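Local coordinates for galactose mutarotase related enzyme (PDB 3Q1N), which probably binds carbohydrates and may act as a sugar isomerase of the galactose mutarotase (aldose 1-epimerase) type, at residues E108-V113 and T129-K134. Numbering follows the deposited sequence.
Sequences EYTLAV and TNDDSK
The carboxylate of Asp132 stands in for a strand partner at Glu108 N, while the preceding Asp131 adds an extra bond to the hydroxyl of Thr110. Asp132 OD1 accepts from Glu108 N at 2.9 Å, an almost straight bond (167°) that meets the carboxylate on its anti side, somewhat out of plane. Its other oxygen, OD2, turns back on its own chain: it receives Lys134 N, closing an Asx turn, and forms a salt bridge with Lys134 NZ at 2.9 Å; NZ also bonds Pro106 O. An alanine in place of Asp132 would probably leave Glu108 N and Lys134 N without this acceptor and the ammonium without its carboxylate, freeing the turn to shift. Asp131 reaches the other way. Its CG lies beside its backbone N, anti to the carbonyl carbon (chi1 -67°). The syn lone pair of OD2 takes a short 2.7 Å bond from Thr110 OG1. Asp131 N bonds to Glu108 O at 3.0 Å, well above the carbonyl plane and bent. Asn130 OD1 accepts from Asp132 N in another Asx turn, while Asn130 ND2 gives a straight bond to Lys134 O. Tyr109 with Asn130 is the first, non-hydrogen-bonded pair of the sheet; the hydrogen-bonded pair follows, Thr110 N to Thr129 O (3.0 Å) and Thr129 N to Thr110 O (2.9 Å). The contact lies at the open end of hairpin 109-118/121-130, part of the large antiparallel sheet of the galactose mutarotase-like fold; strand 90-96 flanks the first strand, where Gln95 bonds the Tyr109 hydroxyl, and strand 284-293 the second.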
ATOM      1  N   GLU A 108      -2.214 -21.336   8.104  1.00 13.30           N
ATOM      2  CA  GLU A 108      -1.903 -21.626   6.721  1.00 12.94           C
ATOM      3  C   GLU A 108      -2.648 -20.679   5.784  1.00 12.70           C
ATOM      4  O   GLU A 108      -3.846 -20.401   5.946  1.00 12.11           O
ATOM      5  CB  GLU A 108      -2.183 -23.106   6.385  1.00 13.12           C
ATOM      6  CG  GLU A 108      -1.433 -24.050   7.301  1.00 13.62           C
ATOM      7  CD  GLU A 108      -1.371 -25.460   6.791  1.00 16.30           C
ATOM      8  OE1 GLU A 108      -2.154 -25.830   5.911  1.00 14.97           O
ATOM      9  OE2 GLU A 108      -0.518 -26.230   7.327  1.00 17.15           O
ATOM     10  N   TYR A 109      -1.899 -20.120   4.831  1.00 13.11           N
ATOM     11  CA  TYR A 109      -2.462 -19.158   3.898  1.00 12.57           C
ATOM     12  C   TYR A 109      -1.847 -19.257   2.540  1.00 12.76           C
ATOM     13  O   TYR A 109      -0.717 -19.769   2.383  1.00 12.91           O
ATOM     14  CB  TYR A 109      -2.325 -17.707   4.439  1.00 13.26           C
ATOM     15  CG  TYR A 109      -0.889 -17.160   4.447  1.00 12.11           C
ATOM     16  CD1 TYR A 109      -0.314 -16.607   3.278  1.00 13.31           C
ATOM     17  CD2 TYR A 109      -0.086 -17.246   5.597  1.00 12.65           C
ATOM     18  CE1 TYR A 109       0.970 -16.130   3.300  1.00 13.49           C
ATOM     19  CE2 TYR A 109       1.210 -16.787   5.610  1.00 12.96           C
ATOM     20  CZ  TYR A 109       1.744 -16.224   4.473  1.00 13.83           C
ATOM     21  OH  TYR A 109       3.064 -15.758   4.465  1.00 14.09           O
ATOM     22  N   THR A 110      -2.561 -18.691   1.576  1.00 13.25           N
ATOM     23  CA  THR A 110      -1.973 -18.403   0.270  1.00 13.55           C
ATOM     24  C   THR A 110      -2.189 -16.927  -0.022  1.00 13.99           C
ATOM     25  O   THR A 110      -3.270 -16.407   0.189  1.00 13.83           O
ATOM     26  CB  THR A 110      -2.571 -19.224  -0.857  1.00 14.04           C
ATOM     27  OG1 THR A 110      -2.437 -20.620  -0.583  1.00 14.78           O
ATOM     28  CG2 THR A 110      -1.855 -18.923  -2.197  1.00 14.64           C
ATOM     29  N   LEU A 111      -1.119 -16.243  -0.454  1.00 14.00           N
ATOM     30  CA  LEU A 111      -1.219 -14.892  -0.920  1.00 14.12           C
ATOM     31  C   LEU A 111      -0.717 -14.883  -2.336  1.00 14.41           C
ATOM     32  O   LEU A 111       0.456 -15.136  -2.580  1.00 14.72           O
ATOM     33  CB  LEU A 111      -0.399 -13.936  -0.026  1.00 13.88           C
ATOM     34  CG  LEU A 111      -0.284 -12.499  -0.479  1.00 15.92           C
ATOM     35  CD1 LEU A 111      -1.695 -11.867  -0.623  1.00 17.83           C
ATOM     36  CD2 LEU A 111       0.613 -11.706   0.521  1.00 16.86           C
ATOM     37  N   ALA A 112      -1.614 -14.588  -3.275  1.00 13.83           N
ATOM     38  CA  ALA A 112      -1.271 -14.628  -4.680  1.00 14.03           C
ATOM     39  C   ALA A 112      -1.459 -13.242  -5.258  1.00 14.51           C
ATOM     40  O   ALA A 112      -2.421 -12.547  -4.944  1.00 15.57           O
ATOM     41  CB  ALA A 112      -2.073 -15.684  -5.460  1.00 14.37           C
ATOM     42  N   VAL A 113      -0.492 -12.830  -6.078  1.00 14.26           N
ATOM     43  CA  VAL A 113      -0.502 -11.516  -6.701  0.50 14.06           C
ATOM     44  C   VAL A 113      -0.182 -11.670  -8.195  1.00 14.36           C
ATOM     45  O   VAL A 113       0.853 -12.250  -8.533  1.00 14.61           O
ATOM     46  CB  VAL A 113       0.572 -10.615  -6.006  0.50 13.84           C
ATOM     47  CG1 VAL A 113       0.473  -9.162  -6.454  0.50 14.29           C
ATOM     48  CG2 VAL A 113       0.487 -10.758  -4.468  0.50 13.13           C
ATOM     49  N   THR A 129      -6.132 -16.360   0.505  1.00 13.46           N
ATOM     50  CA  THR A 129      -6.903 -17.568   0.815  1.00 13.46           C
ATOM     51  C   THR A 129      -6.504 -18.054   2.204  1.00 13.19           C
ATOM     52  O   THR A 129      -5.319 -18.186   2.506  1.00 13.81           O
ATOM     53  CB  THR A 129      -6.665 -18.695  -0.201  1.00 13.73           C
ATOM     54  OG1 THR A 129      -6.950 -18.205  -1.527  1.00 14.67           O
ATOM     55  CG2 THR A 129      -7.646 -19.861   0.075  1.00 13.88           C
ATOM     56  N   ASN A 130      -7.527 -18.354   2.986  1.00 12.45           N
ATOM     57  CA  ASN A 130      -7.398 -18.993   4.303  1.00 12.96           C
ATOM     58  C   ASN A 130      -7.309 -20.496   4.084  1.00 12.86           C
ATOM     59  O   ASN A 130      -8.323 -21.153   3.862  1.00 14.71           O
ATOM     60  CB  ASN A 130      -8.592 -18.638   5.221  1.00 12.28           C
ATOM     61  CG  ASN A 130      -8.465 -19.285   6.578  1.00 12.29           C
ATOM     62  OD1 ASN A 130      -7.395 -19.858   6.852  1.00 12.32           O
ATOM     63  ND2 ASN A 130      -9.524 -19.226   7.425  1.00 11.25           N
ATOM     64  N   ASP A 131      -6.112 -21.049   4.165  1.00 13.27           N
ATOM     65  CA  ASP A 131      -5.917 -22.471   4.008  1.00 13.44           C
ATOM     66  C   ASP A 131      -5.991 -23.229   5.344  1.00 13.98           C
ATOM     67  O   ASP A 131      -5.792 -24.440   5.370  1.00 14.68           O
ATOM     68  CB  ASP A 131      -4.564 -22.773   3.349  1.00 13.76           C
ATOM     69  CG  ASP A 131      -4.484 -22.307   1.909  1.00 15.10           C
ATOM     70  OD1 ASP A 131      -5.521 -22.323   1.187  1.00 17.20           O
ATOM     71  OD2 ASP A 131      -3.356 -21.984   1.519  1.00 16.18           O
ATOM     72  N   ASP A 132      -6.373 -22.546   6.408  1.00 12.97           N
ATOM     73  CA  ASP A 132      -6.414 -23.121   7.747  1.00 13.26           C
ATOM     74  C   ASP A 132      -7.846 -23.589   8.058  1.00 13.92           C
ATOM     75  O   ASP A 132      -8.811 -23.243   7.378  1.00 14.65           O
ATOM     76  CB  ASP A 132      -6.054 -22.024   8.761  1.00 12.81           C
ATOM     77  CG  ASP A 132      -5.279 -22.552   9.929  1.00 12.89           C
ATOM     78  OD1 ASP A 132      -4.044 -22.768   9.807  1.00 13.53           O
ATOM     79  OD2 ASP A 132      -5.908 -22.823  10.958  1.00 13.73           O
ATOM     80  N   SER A 133      -7.967 -24.391   9.112  1.00 14.53           N
ATOM     81  CA  SER A 133      -9.263 -24.746   9.693  0.50 14.48           C
ATOM     82  C   SER A 133      -9.801 -23.642  10.604  1.00 14.59           C
ATOM     83  O   SER A 133     -10.985 -23.572  10.853  1.00 13.75           O
ATOM     84  CB  SER A 133      -9.150 -26.055  10.503  0.50 15.13           C
ATOM     85  OG  SER A 133      -8.287 -25.893  11.610  0.50 14.53           O
ATOM     86  N   LYS A 134      -8.909 -22.807  11.117  1.00 13.77           N
ATOM     87  CA  LYS A 134      -9.304 -21.715  11.990  1.00 13.77           C
ATOM     88  C   LYS A 134      -9.736 -20.528  11.143  1.00 13.84           C
ATOM     89  O   LYS A 134      -9.258 -20.368  10.029  1.00 15.12           O
ATOM     90  CB  LYS A 134      -8.145 -21.265  12.896  1.00 13.52           C
ATOM     91  CG  LYS A 134      -7.688 -22.362  13.850  1.00 13.90           C
ATOM     92  CD  LYS A 134      -6.666 -21.782  14.833  1.00 15.88           C
ATOM     93  CE  LYS A 134      -5.340 -21.349  14.230  1.00 15.84           C
ATOM     94  NZ  LYS A 134      -4.630 -22.460  13.483  1.00 15.27           N
TER
HETATM   95  O   HOH W   1      -4.689 -17.133  -2.614  1.00 14.97           O